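Local coordinates for protein arylsulfatase (Pseudoalteromonas sp. MB47, PDB 7AJ0) that probably removes sulfate groups from the algal polysaccharide fucoidan as an exo-acting sulfatase that assembles into an unusual hexamer, at residues T80-K85 with E297-T302; Y422-E427 with A498-M503; H440-N445 with L458-T463. All coordinates share one frame; numbering follows the deposited sequence.

The three contacts fall into two groups, one beside the large mixed sheet and two in the C-terminal part of the chain. Contact 1 closes first and lies beside the large mixed sheet, where helices 81-88 and 290-311 meet. Contacts 2 and 3 follow, about 35 and 38 Å away, centre to centre, and neither touches it. These two are neighbours, with centres about 15 Å apart and packing between Ser425 and Phe444, and contact 3 is nested within the loop that contact 2 closes. Contact 1 thus joins two helices on the large sheet, contact 2 packs helix 489-505 on side chains of the outermost strand 420-425 of a four-stranded antiparallel sheet, and contact 3, the hairpin 442-446/456-460, lies where subunits of the hexamer meet.

Contact 1. Residues T80-K85 with E297-T302; sequences TPNIDK and EVDDIT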
loop_
_atom_site.group_PDB
_atom_site.type_symbol
_atom_site.label_atom_id
_atom_site.label_comp_id
_atom_site.label_asym_id
_atom_site.label_seq_id
_atom_site.Cartn_x
_atom_site.Cartn_y
_atom_site.Cartn_z
ATOM N N THR A 80 -13.567 -31.008 16.690
ATOM C CA THR A 80 -14.985 -30.867 17.025
ATOM C C THR A 80 -15.716 -32.131 16.583
ATOM O O THR A 80 -16.456 -32.126 15.592
ATOM C CB THR A 80 -15.589 -29.622 16.371
ATOM O OG1 THR A 80 -15.579 -29.765 14.944
ATOM C CG2 THR A 80 -14.802 -28.373 16.758
ATOM N N PRO A 81 -15.531 -33.239 17.308
ATOM C CA PRO A 81 -16.120 -34.508 16.841
ATOM C C PRO A 81 -17.640 -34.536 16.865
ATOM O O PRO A 81 -18.247 -35.092 15.940
ATOM C CB PRO A 81 -15.517 -35.549 17.800
ATOM C CG PRO A 81 -15.115 -34.770 19.009
ATOM C CD PRO A 81 -14.680 -33.423 18.496
ATOM N N ASN A 82 -18.279 -33.972 17.893
ATOM C CA ASN A 82 -19.736 -34.032 17.960
ATOM C C ASN A 82 -20.377 -33.183 16.871
ATOM O O ASN A 82 -21.356 -33.602 16.243
ATOM C CB ASN A 82 -20.230 -33.578 19.333
ATOM C CG ASN A 82 -19.838 -34.531 20.431
ATOM O OD1 ASN A 82 -20.273 -35.681 20.453
ATOM N ND2 ASN A 82 -19.017 -34.059 21.357
ATOM N N ILE A 83 -19.848 -31.981 16.640
ATOM C CA ILE A 83 -20.375 -31.140 15.571
ATOM C C ILE A 83 -20.148 -31.803 14.219
ATOM O O ILE A 83 -20.996 -31.727 13.321
ATOM C CB ILE A 83 -19.739 -29.739 15.634
ATOM C CG1 ILE A 83 -20.210 -29.009 16.895
ATOM C CG2 ILE A 83 -20.080 -28.947 14.384
ATOM C CD1 ILE A 83 -19.309 -27.865 17.318
ATOM N N ASP A 84 -19.001 -32.466 14.052
ATOM C CA ASP A 84 -18.755 -33.201 12.816
ATOM C C ASP A 84 -19.801 -34.291 12.617
ATOM O O ASP A 84 -20.259 -34.528 11.493
ATOM C CB ASP A 84 -17.350 -33.807 12.832
ATOM C CG ASP A 84 -16.256 -32.752 12.769
ATOM O OD1 ASP A 84 -16.588 -31.550 12.691
ATOM O OD2 ASP A 84 -15.062 -33.126 12.799
ATOM N N LYS A 85 -20.199 -34.958 13.703
ATOM C CA LYS A 85 -21.141 -36.065 13.589
ATOM C C LYS A 85 -22.540 -35.569 13.242
ATOM O O LYS A 85 -23.265 -36.225 12.487
ATOM C CB LYS A 85 -21.143 -36.868 14.889
ATOM C CG LYS A 85 -21.819 -38.223 14.788
ATOM C CD LYS A 85 -21.516 -39.083 16.009
ATOM C CE LYS A 85 -22.324 -40.377 16.000
ATOM N NZ LYS A 85 -22.003 -41.253 14.835
ATOM N N GLU A 297 -15.085 -27.006 24.434
ATOM C CA GLU A 297 -16.206 -26.966 25.367
ATOM C C GLU A 297 -17.535 -26.882 24.624
ATOM O O GLU A 297 -18.490 -27.587 24.965
ATOM C CB GLU A 297 -16.049 -25.786 26.329
ATOM C CG GLU A 297 -17.226 -25.594 27.284
ATOM C CD GLU A 297 -16.858 -24.803 28.533
ATOM O OE1 GLU A 297 -15.666 -24.468 28.700
ATOM O OE2 GLU A 297 -17.760 -24.516 29.350
ATOM N N VAL A 298 -17.615 -26.026 23.602
ATOM C CA VAL A 298 -18.850 -25.906 22.832
ATOM C C VAL A 298 -19.210 -27.237 22.186
ATOM O O VAL A 298 -20.385 -27.618 22.125
ATOM C CB VAL A 298 -18.715 -24.790 21.778
ATOM C CG1 VAL A 298 -19.825 -24.900 20.743
ATOM C CG2 VAL A 298 -18.733 -23.425 22.446
ATOM N N ASP A 299 -18.208 -27.961 21.687
ATOM C CA ASP A 299 -18.479 -29.234 21.031
ATOM C C ASP A 299 -18.962 -30.279 22.028
ATOM O O ASP A 299 -19.825 -31.103 21.703
ATOM C CB ASP A 299 -17.226 -29.727 20.306
ATOM C CG ASP A 299 -17.440 -31.062 19.617
ATOM O OD1 ASP A 299 -18.134 -31.086 18.579
ATOM O OD2 ASP A 299 -16.921 -32.085 20.118
ATOM N N ASP A 300 -18.414 -30.268 23.246
ATOM C CA ASP A 300 -18.863 -31.217 24.261
ATOM C C ASP A 300 -20.293 -30.923 24.692
ATOM O O ASP A 300 -21.101 -31.844 24.855
ATOM C CB ASP A 300 -17.927 -31.185 25.469
ATOM C CG ASP A 300 -16.644 -31.962 25.236
ATOM O OD1 ASP A 300 -16.502 -32.580 24.160
ATOM O OD2 ASP A 300 -15.777 -31.957 26.134
ATOM N N ILE A 301 -20.625 -29.646 24.888
ATOM C CA ILE A 301 -21.988 -29.287 25.268
ATOM C C ILE A 301 -22.962 -29.684 24.167
ATOM O O ILE A 301 -24.053 -30.198 24.439
ATOM C CB ILE A 301 -22.070 -27.786 25.599
ATOM C CG1 ILE A 301 -21.315 -27.503 26.901
ATOM C CG2 ILE A 301 -23.517 -27.336 25.707
ATOM C CD1 ILE A 301 -21.011 -26.034 27.141
ATOM N N THR A 302 -22.578 -29.464 22.906
ATOM C CA THR A 302 -23.399 -29.910 21.786
ATOM C C THR A 302 -23.699 -31.401 21.885
ATOM O O THR A 302 -24.848 -31.829 21.728
ATOM C CB THR A 302 -22.693 -29.594 20.465
ATOM O OG1 THR A 302 -22.573 -28.174 20.309
ATOM C CG2 THR A 302 -23.466 -30.179 19.285
#
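Asp299 of helix 297-302 serves the start of helix 81-85, whose axis passes 8.2 Å from that of its own helix. Asp299 CG stands anti to its own backbone N (chi1 179°), which carries the carboxylate into the opening turn of the other helix. Ile83 N donates to Asp299 OD1 at 2.7 Å, arriving nearly along the C-O axis, and Asn82 N adds a weak bond of 3.2 Å to Asp299 OD2. Thr80, at the N-cap position, makes no capping bond; its hydroxyl turns to Asp84 instead. The N-H groups of a helix start would probably favour the charged form of Asp299. An alanine here would remove both carboxylate oxygens and would probably leave this first turn less firmly fixed to its neighbour.

The solvent side is looser. Asn82 ND2 reaches Asp299 O and Asp299 OD2, 3.1 Å each, by weak, bent bonds, and stays 4.0 Å from Asp300 OD1, while Pro81 is exposed. On the buried side Ile83 and Thr302 both rest on Phe322 of strand 318-324, and Val298 and Thr302 reach strand 53-59, so both helices lie against the central sheet.

Contact 2. Residues Y422-E427 with A498-M503; sequences YMWSRE and AHIATM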
loop_
_atom_site.group_PDB
_atom_site.type_symbol
_atom_site.label_atom_id
_atom_site.label_comp_id
_atom_site.label_asym_id
_atom_site.label_seq_id
_atom_site.Cartn_x
_atom_site.Cartn_y
_atom_site.Cartn_z
ATOM N N TYR A 422 -29.521 -10.572 0.722
ATOM C CA TYR A 422 -29.259 -9.140 0.778
ATOM C C TYR A 422 -28.451 -8.826 2.028
ATOM O O TYR A 422 -28.811 -9.248 3.132
ATOM C CB TYR A 422 -30.565 -8.349 0.770
ATOM C CG TYR A 422 -31.363 -8.565 -0.491
ATOM C CD1 TYR A 422 -31.056 -7.875 -1.654
ATOM C CD2 TYR A 422 -32.413 -9.470 -0.522
ATOM C CE1 TYR A 422 -31.775 -8.077 -2.810
ATOM C CE2 TYR A 422 -33.142 -9.675 -1.671
ATOM C CZ TYR A 422 -32.819 -8.977 -2.814
ATOM O OH TYR A 422 -33.540 -9.179 -3.967
ATOM N N MET A 423 -27.370 -8.081 1.850
ATOM C CA MET A 423 -26.390 -7.831 2.897
ATOM C C MET A 423 -26.407 -6.358 3.262
ATOM O O MET A 423 -26.333 -5.494 2.383
ATOM C CB MET A 423 -25.009 -8.277 2.423
ATOM C CG MET A 423 -25.089 -9.541 1.573
ATOM S SD MET A 423 -23.648 -10.598 1.649
ATOM C CE MET A 423 -24.257 -12.013 0.740
ATOM N N TRP A 424 -26.526 -6.081 4.559
ATOM C CA TRP A 424 -26.601 -4.726 5.074
ATOM C C TRP A 424 -25.577 -4.531 6.181
ATOM O O TRP A 424 -25.323 -5.443 6.974
ATOM C CB TRP A 424 -27.991 -4.411 5.637
ATOM C CG TRP A 424 -29.063 -4.279 4.614
ATOM C CD1 TRP A 424 -29.654 -5.287 3.918
ATOM C CD2 TRP A 424 -29.689 -3.067 4.178
ATOM N NE1 TRP A 424 -30.609 -4.781 3.069
ATOM C CE2 TRP A 424 -30.647 -3.419 3.209
ATOM C CE3 TRP A 424 -29.528 -1.717 4.509
ATOM C CZ2 TRP A 424 -31.441 -2.472 2.564
ATOM C CZ3 TRP A 424 -30.318 -0.778 3.869
ATOM C CH2 TRP A 424 -31.265 -1.161 2.910
ATOM N N SER A 425 -25.001 -3.337 6.232
ATOM C CA SER A 425 -24.206 -2.873 7.369
ATOM C C SER A 425 -25.085 -1.849 8.088
ATOM O O SER A 425 -25.095 -0.665 7.744
ATOM C CB SER A 425 -22.878 -2.280 6.927
ATOM O OG SER A 425 -22.137 -1.822 8.045
ATOM N N ARG A 426 -25.843 -2.320 9.080
ATOM C CA ARG A 426 -26.829 -1.487 9.764
ATOM C C ARG A 426 -27.769 -0.855 8.744
ATOM O O ARG A 426 -28.547 -1.567 8.101
ATOM C CB ARG A 426 -26.126 -0.446 10.633
ATOM C CG ARG A 426 -25.252 -1.091 11.702
ATOM C CD ARG A 426 -25.150 -0.263 12.970
ATOM N NE ARG A 426 -24.713 -1.088 14.096
ATOM C CZ ARG A 426 -23.443 -1.377 14.371
ATOM N NH1 ARG A 426 -23.147 -2.139 15.417
ATOM N NH2 ARG A 426 -22.470 -0.903 13.604
ATOM N N GLU A 427 -27.713 0.463 8.579
ATOM C CA GLU A 427 -28.593 1.155 7.646
ATOM C C GLU A 427 -27.996 1.301 6.248
ATOM O O GLU A 427 -28.568 2.015 5.418
ATOM C CB GLU A 427 -28.957 2.540 8.192
ATOM C CG GLU A 427 -29.987 2.518 9.315
ATOM C CD GLU A 427 -29.399 2.850 10.677
ATOM O OE1 GLU A 427 -28.166 3.033 10.780
ATOM O OE2 GLU A 427 -30.179 2.930 11.648
ATOM N N ALA A 498 -35.472 -3.519 -6.480
ATOM C CA ALA A 498 -36.695 -4.074 -5.912
ATOM C C ALA A 498 -36.578 -4.221 -4.401
ATOM O O ALA A 498 -37.524 -3.917 -3.663
ATOM C CB ALA A 498 -37.010 -5.421 -6.562
ATOM N N HIS A 499 -35.422 -4.680 -3.922
ATOM C CA HIS A 499 -35.223 -4.839 -2.487
ATOM C C HIS A 499 -35.384 -3.509 -1.763
ATOM O O HIS A 499 -36.049 -3.429 -0.724
ATOM C CB HIS A 499 -33.841 -5.430 -2.218
ATOM C CG HIS A 499 -33.558 -5.663 -0.768
ATOM N ND1 HIS A 499 -34.206 -6.632 -0.032
ATOM C CD2 HIS A 499 -32.700 -5.054 0.083
ATOM C CE1 HIS A 499 -33.758 -6.610 1.209
ATOM N NE2 HIS A 499 -32.845 -5.661 1.306
ATOM N N ILE A 500 -34.768 -2.452 -2.297
ATOM C CA ILE A 500 -34.911 -1.133 -1.693
ATOM C C ILE A 500 -36.356 -0.656 -1.797
ATOM O O ILE A 500 -36.850 0.048 -0.909
ATOM C CB ILE A 500 -33.941 -0.135 -2.353
ATOM C CG1 ILE A 500 -32.484 -0.522 -2.077
ATOM C CG2 ILE A 500 -34.214 1.283 -1.868
ATOM C CD1 ILE A 500 -32.082 -0.471 -0.619
ATOM N N ALA A 501 -37.057 -1.034 -2.869
ATOM C CA ALA A 501 -38.421 -0.554 -3.063
ATOM C C ALA A 501 -39.374 -1.112 -2.013
ATOM O O ALA A 501 -40.336 -0.433 -1.636
ATOM C CB ALA A 501 -38.915 -0.915 -4.465
ATOM N N THR A 502 -39.134 -2.336 -1.529
ATOM C CA THR A 502 -39.987 -2.877 -0.478
ATOM C C THR A 502 -39.972 -1.978 0.754
ATOM O O THR A 502 -40.947 -1.944 1.512
ATOM C CB THR A 502 -39.551 -4.290 -0.081
ATOM O OG1 THR A 502 -38.321 -4.228 0.649
ATOM C CG2 THR A 502 -39.369 -5.172 -1.307
ATOM N N MET A 503 -38.877 -1.246 0.964
ATOM C CA MET A 503 -38.734 -0.371 2.120
ATOM C C MET A 503 -39.401 0.979 1.923
ATOM O O MET A 503 -39.488 1.752 2.882
ATOM C CB MET A 503 -37.251 -0.193 2.440
ATOM C CG MET A 503 -36.576 -1.512 2.747
ATOM S SD MET A 503 -34.821 -1.399 3.092
ATOM C CE MET A 503 -34.497 -3.108 3.523
#
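Strand 422-425 and helix 498-503 cross at -61° with their axes 11.3 Å apart, a separation bridged by side chains from both elements. His499 is the centre of the contact. Its CG lies anti to the backbone N, so the imidazole extends off the helix and stacks against one face of the Tyr422 ring, with ND1 over its centre, in an offset stack with planes only 6° apart and centroids 3.7 Å apart. The overlap is reciprocal: Tyr422 CB lies over the imidazole, while His499 CB lies over the phenol ring, each as a CH-pi contact.

The edge of the imidazole is held by a hydrogen bond. Trp424 NE1 donates to His499 NE2 over 3.0 Å at an angle of 154°, close to the planes of both rings, although those rings meet rim to rim and are strongly inclined. With NE2 as acceptor, a neutral His499 would probably carry its proton on ND1. Stack and bond together fix the rotation of the imidazole.

The six-membered ring of the indole meets Ile500 and, one turn on from His499, Met503. Met503, extended beyond CG, sets CE 3.3 Å from Trp424 CZ2 and its sulfur obliquely beside the six-membered ring, a Met-aromatic contact. Ile500 CD1 approaches Trp424 CH2 at 3.7 Å. Around the group, Phe429 meets Trp424 edge-to-face, and Val116 of helix 115-118 touches both Trp424 and Met503.

The result is an aromatic cluster that fastens a helix onto an outer strand. A four-stranded antiparallel sheet packed by a C-terminal helix is consistent with the small C-terminal subdomain of sulfatases.

Contact 3. Residues H440-N445 with L458-T463; sequences HFKVFN and LLDIGT
Leu458 lays its CD1 methyl over the middle of the Phe444 ring, 3.6 Å from the centroid and just 9° off the ring normal, so that one methyl touches all six carbons about equally. The two residues are a non-hydrogen-bonded pair of antiparallel strands. Leu458 has CG anti to its backbone N, and this turns the branch across to the partner strand.

Further along the same face, Lys442 and Asp460 form the second non-hydrogen-bonded pair, lying side by side and pointing the same way. Contact is through carbon: Lys442 CE is 3.4 Å from Asp460 OD1, whereas Lys442 NZ stays 4.4 Å from that oxygen, beyond a salt bridge. The ammonium group has instead a long, weak ion pair with Asp428.

Between these pairs, Val443 and Leu459 exchange two backbone bonds, Val443 N to Leu459 O at 3.0 Å and Leu459 N to Val443 O at 2.9 Å. Both donors lie in the carbonyl planes and both bonds are nearly straight. Their side chains occupy the other face, where Leu459 CD1 comes 3.7 Å from Asn445 CB. Beyond the paired residues, Ile461 holds CG1 in the crowded position between N and the carbonyl carbon (chi1 53°), and this places CG1 3.2 Å from Phe441 O and CG2 4.0 Å from Val443 CG2.

Neighbouring subunits take up the same surface. Phe457 of a third subunit packs on Val443, Asn445 and Leu459, and Leu459 of a second subunit meets Leu459 here; backbone bonds run from Asp460 to the third subunit and from Leu458 to the second. Within the chain the pairing is that of an antiparallel beta hairpin, here built into the subunit interfaces of the hexamer.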
loop_
_atom_site.group_PDB
_atom_site.type_symbol
_atom_site.label_atom_id
_atom_site.label_comp_id
_atom_site.label_asym_id
_atom_site.label_seq_id
_atom_site.Cartn_x
_atom_site.Cartn_y
_atom_site.Cartn_z
ATOM N N HIS A 440 -20.964 -6.317 -4.904
ATOM C CA HIS A 440 -20.777 -5.309 -3.871
ATOM C C HIS A 440 -21.096 -3.928 -4.430
ATOM O O HIS A 440 -20.552 -3.530 -5.466
ATOM C CB HIS A 440 -19.343 -5.311 -3.333
ATOM C CG HIS A 440 -18.939 -6.590 -2.673
ATOM N ND1 HIS A 440 -18.836 -6.721 -1.306
ATOM C CD2 HIS A 440 -18.594 -7.790 -3.195
ATOM C CE1 HIS A 440 -18.450 -7.950 -1.012
ATOM N NE2 HIS A 440 -18.298 -8.619 -2.140
ATOM N N PHE A 441 -21.967 -3.200 -3.737
ATOM C CA PHE A 441 -22.223 -1.799 -4.044
ATOM C C PHE A 441 -21.513 -0.860 -3.084
ATOM O O PHE A 441 -21.301 0.308 -3.425
ATOM C CB PHE A 441 -23.730 -1.535 -4.028
ATOM C CG PHE A 441 -24.505 -2.446 -4.940
ATOM C CD1 PHE A 441 -24.672 -2.132 -6.277
ATOM C CD2 PHE A 441 -25.046 -3.628 -4.463
ATOM C CE1 PHE A 441 -25.376 -2.975 -7.118
ATOM C CE2 PHE A 441 -25.749 -4.475 -5.300
ATOM C CZ PHE A 441 -25.914 -4.148 -6.628
ATOM N N LYS A 442 -21.134 -1.347 -1.906
ATOM C CA LYS A 442 -20.266 -0.635 -0.977
ATOM C C LYS A 442 -19.300 -1.651 -0.390
ATOM O O LYS A 442 -19.684 -2.789 -0.105
ATOM C CB LYS A 442 -21.066 0.069 0.119
ATOM C CG LYS A 442 -21.868 1.263 -0.395
ATOM C CD LYS A 442 -22.691 1.918 0.704
ATOM C CE LYS A 442 -23.442 3.136 0.178
ATOM N NZ LYS A 442 -24.244 3.795 1.247
ATOM N N VAL A 443 -18.046 -1.238 -0.213
ATOM C CA VAL A 443 -16.951 -2.150 0.092
ATOM C C VAL A 443 -16.264 -1.708 1.374
ATOM O O VAL A 443 -15.930 -0.528 1.533
ATOM C CB VAL A 443 -15.942 -2.212 -1.072
ATOM C CG1 VAL A 443 -14.622 -2.814 -0.617
ATOM C CG2 VAL A 443 -16.532 -3.006 -2.226
ATOM N N PHE A 444 -16.047 -2.659 2.280
ATOM C CA PHE A 444 -15.242 -2.414 3.467
ATOM C C PHE A 444 -13.763 -2.523 3.111
ATOM O O PHE A 444 -13.337 -3.498 2.483
ATOM C CB PHE A 444 -15.587 -3.411 4.570
ATOM C CG PHE A 444 -16.930 -3.182 5.200
ATOM C CD1 PHE A 444 -18.074 -3.725 4.643
ATOM C CD2 PHE A 444 -17.046 -2.432 6.357
ATOM C CE1 PHE A 444 -19.308 -3.521 5.225
ATOM C CE2 PHE A 444 -18.279 -2.225 6.945
ATOM C CZ PHE A 444 -19.411 -2.770 6.377
ATOM N N ASN A 445 -12.983 -1.524 3.508
ATOM C CA ASN A 445 -11.551 -1.483 3.238
ATOM C C ASN A 445 -10.830 -1.344 4.570
ATOM O O ASN A 445 -11.095 -0.405 5.326
ATOM C CB ASN A 445 -11.210 -0.332 2.291
ATOM C CG ASN A 445 -9.897 -0.544 1.570
ATOM O OD1 ASN A 445 -9.745 -1.490 0.796
ATOM N ND2 ASN A 445 -8.943 0.344 1.813
ATOM N N LEU A 458 -15.924 2.354 4.919
ATOM C CA LEU A 458 -16.989 1.891 4.031
ATOM C C LEU A 458 -17.008 2.837 2.837
ATOM O O LEU A 458 -17.377 4.011 2.972
ATOM C CB LEU A 458 -18.338 1.850 4.737
ATOM C CG LEU A 458 -19.445 1.136 3.956
ATOM C CD1 LEU A 458 -19.039 -0.289 3.610
ATOM C CD2 LEU A 458 -20.748 1.133 4.738
ATOM N N LEU A 459 -16.611 2.330 1.676
ATOM C CA LEU A 459 -16.331 3.151 0.510
ATOM C C LEU A 459 -17.330 2.870 -0.599
ATOM O O LEU A 459 -17.769 1.731 -0.783
ATOM C CB LEU A 459 -14.907 2.893 0.007
ATOM C CG LEU A 459 -13.828 3.028 1.082
ATOM C CD1 LEU A 459 -12.450 2.726 0.523
ATOM C CD2 LEU A 459 -13.865 4.421 1.693
ATOM N N ASP A 460 -17.690 3.922 -1.329
ATOM C CA ASP A 460 -18.526 3.770 -2.509
ATOM C C ASP A 460 -17.707 3.189 -3.654
ATOM O O ASP A 460 -16.523 3.503 -3.813
ATOM C CB ASP A 460 -19.117 5.116 -2.922
ATOM C CG ASP A 460 -20.134 5.634 -1.929
ATOM O OD1 ASP A 460 -20.822 4.804 -1.296
ATOM O OD2 ASP A 460 -20.247 6.871 -1.784
ATOM N N ILE A 461 -18.344 2.341 -4.458
ATOM C CA ILE A 461 -17.675 1.721 -5.594
ATOM C C ILE A 461 -17.564 2.736 -6.723
ATOM O O ILE A 461 -18.161 3.818 -6.666
ATOM C CB ILE A 461 -18.406 0.447 -6.055
ATOM C CG1 ILE A 461 -19.891 0.707 -6.310
ATOM C CG2 ILE A 461 -18.236 -0.656 -5.010
ATOM C CD1 ILE A 461 -20.230 0.967 -7.756
ATOM N N GLY A 462 -16.781 2.401 -7.747
ATOM C CA GLY A 462 -16.597 3.282 -8.881
ATOM C C GLY A 462 -17.660 3.112 -9.948
ATOM O O GLY A 462 -18.859 3.133 -9.651
ATOM N N THR A 463 -17.228 2.930 -11.198
ATOM C CA THR A 463 -18.177 2.879 -12.306
ATOM C C THR A 463 -19.017 1.609 -12.286
ATOM O O THR A 463 -20.162 1.625 -12.750
ATOM C CB THR A 463 -17.429 3.000 -13.636
ATOM O OG1 THR A 463 -17.051 4.367 -13.844
ATOM C CG2 THR A 463 -18.292 2.525 -14.797
#